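Local coordinates for F5/8 type C domain protein (Bacteroides ovatus, PDB 4ZRX) that probably hydrolyses terminal alpha-L-fucosyl linkages of glycans, pairing a TIM-barrel catalytic domain with an F5/8 type C domain, at residues Ser285-Ser290 against Ser323-Asn328. Numbering follows the deposited sequence. Where two conformers were deposited one is given.
Sequences SEVDVS and SVLLLN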
loop_
_atom_site.group_PDB
_atom_site.type_symbol
_atom_site.label_atom_id
_atom_site.label_comp_id
_atom_site.label_asym_id
_atom_site.label_seq_id
_atom_site.Cartn_x
_atom_site.Cartn_y
_atom_site.Cartn_z
ATOM N N SER A 285 -12.935 1.960 1.268
ATOM C CA SER A 285 -11.692 1.210 1.110
ATOM C C SER A 285 -10.521 1.729 1.921
ATOM O O SER A 285 -10.280 2.935 1.909
ATOM C CB SER A 285 -11.304 1.294 -0.373
ATOM O OG SER A 285 -10.065 0.680 -0.613
ATOM N N GLU A 286 -9.789 0.810 2.566
ATOM C CA GLU A 286 -8.562 1.098 3.225
ATOM C C GLU A 286 -7.477 0.241 2.596
ATOM O O GLU A 286 -7.588 -0.999 2.528
ATOM C CB GLU A 286 -8.709 0.776 4.711
ATOM C CG GLU A 286 -7.559 1.229 5.601
ATOM C CD GLU A 286 -7.764 0.706 7.031
ATOM O OE1 GLU A 286 -7.721 -0.531 7.234
ATOM O OE2 GLU A 286 -8.022 1.521 7.937
ATOM N N VAL A 287 -6.416 0.910 2.144
ATOM C CA VAL A 287 -5.254 0.273 1.535
ATOM C C VAL A 287 -4.201 0.056 2.618
ATOM O O VAL A 287 -3.730 1.018 3.192
ATOM C CB VAL A 287 -4.697 1.143 0.413
ATOM C CG1 VAL A 287 -3.267 0.667 -0.054
ATOM C CG2 VAL A 287 -5.649 1.198 -0.727
ATOM N N ASP A 288 -3.885 -1.206 2.930
ATOM C CA ASP A 288 -2.897 -1.533 3.925
ATOM C C ASP A 288 -1.649 -2.088 3.241
ATOM O O ASP A 288 -1.748 -2.947 2.359
ATOM C CB ASP A 288 -3.408 -2.468 5.035
ATOM C CG ASP A 288 -3.853 -3.834 4.565
ATOM O OD1 ASP A 288 -4.373 -3.991 3.445
ATOM O OD2 ASP A 288 -3.708 -4.799 5.382
ATOM N N VAL A 289 -0.477 -1.610 3.627
ATOM C CA VAL A 289 0.743 -2.085 3.010
ATOM C C VAL A 289 1.867 -1.867 3.944
ATOM O O VAL A 289 1.830 -0.919 4.745
ATOM C CB VAL A 289 0.952 -1.396 1.620
ATOM C CG1 VAL A 289 1.084 0.103 1.768
ATOM C CG2 VAL A 289 2.118 -1.965 0.866
ATOM N N SER A 290 2.897 -2.688 3.843
ATOM C CA SER A 290 4.066 -2.470 4.678
ATOM C C SER A 290 5.184 -1.701 3.986
ATOM O O SER A 290 5.335 -1.747 2.783
ATOM C CB SER A 290 4.581 -3.835 5.181
ATOM O OG SER A 290 5.678 -3.703 6.071
ATOM N N SER A 323 -8.962 6.032 -1.351
ATOM C CA SER A 323 -8.746 5.120 -0.214
ATOM C C SER A 323 -7.979 5.881 0.867
ATOM O O SER A 323 -7.245 6.823 0.614
ATOM C CB SER A 323 -7.960 3.867 -0.579
ATOM O OG SER A 323 -8.781 2.942 -1.335
ATOM N N VAL A 324 -8.087 5.375 2.075
ATOM C CA VAL A 324 -7.127 5.736 3.135
ATOM C C VAL A 324 -5.900 4.851 2.994
ATOM O O VAL A 324 -6.037 3.640 2.693
ATOM C CB VAL A 324 -7.789 5.521 4.543
ATOM C CG1 VAL A 324 -6.777 5.516 5.674
ATOM C CG2 VAL A 324 -8.835 6.630 4.816
ATOM N N LEU A 325 -4.703 5.399 3.226
ATOM C CA LEU A 325 -3.498 4.611 3.210
ATOM C C LEU A 325 -3.053 4.299 4.664
ATOM O O LEU A 325 -2.737 5.230 5.413
ATOM C CB LEU A 325 -2.387 5.314 2.479
ATOM C CG LEU A 325 -1.023 4.696 2.509
ATOM C CD1 LEU A 325 -1.046 3.275 1.951
ATOM C CD2 LEU A 325 0.003 5.549 1.793
ATOM N N LEU A 326 -2.980 3.002 4.958
ATOM C CA LEU A 326 -2.531 2.516 6.248
ATOM C C LEU A 326 -1.196 1.820 6.017
ATOM O O LEU A 326 -1.149 0.684 5.473
ATOM C CB LEU A 326 -3.547 1.539 6.822
ATOM C CG LEU A 326 -3.169 0.708 8.034
ATOM C CD1 LEU A 326 -2.797 1.659 9.176
ATOM C CD2 LEU A 326 -4.403 -0.171 8.377
ATOM N N LEU A 327 -0.130 2.526 6.326
ATOM C CA LEU A 327 1.260 2.083 6.033
ATOM C C LEU A 327 1.875 1.518 7.295
ATOM O O LEU A 327 1.932 2.190 8.323
ATOM C CB LEU A 327 2.072 3.224 5.532
ATOM C CG LEU A 327 3.531 2.930 5.183
ATOM C CD1 LEU A 327 3.616 1.980 4.042
ATOM C CD2 LEU A 327 4.330 4.225 4.836
ATOM N N ASN A 328 2.385 0.294 7.212
ATOM C CA ASN A 328 2.980 -0.358 8.365
ATOM C C ASN A 328 4.454 -0.095 8.476
ATOM O O ASN A 328 5.173 -0.268 7.493
ATOM C CB ASN A 328 2.792 -1.872 8.242
ATOM C CG ASN A 328 3.541 -2.637 9.310
ATOM O OD1 ASN A 328 3.159 -2.654 10.511
ATOM N ND2 ASN A 328 4.648 -3.314 8.890
#
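The N328 side-chain amide meets S290 at its edge. ND2 donates to S290 OG at 3.0 Å, and OG lies almost in the amide plane. ND2 also bonds W295 O and OD1 accepts from H49 ND1, so both ends of the amide are held, while S290 OG further bonds G294 O and R292 N. An alanine here would probably leave H49 ND1 and W295 O without this mate and take from S290 OG its bond across the strands. The E286 carboxylate carries L326 CD2 over one face, 3.7 Å from CD. OE1 bonds W183 NE1, and D288 OD1 bonds W226 NE1.

The strands run parallel, 19° apart. They are joined by helix 308-316 in a beta-alpha-beta unit of the TIM barrel. E286, D288, L326 and N328 point to the barrel interior, where D288 and L326 touch W183 of strand 181-184.

V287 and V289 flank L326: L326 N to V287 O is 2.8 Å, and V289 N to L326 O is 3.0 Å. On the face away from E286, V289 CG1 sits between its own backbone N and carbonyl carbon (chi1 61°). There it touches L325 CD1 at 3.8 Å and L327 CD1 at 3.9 Å.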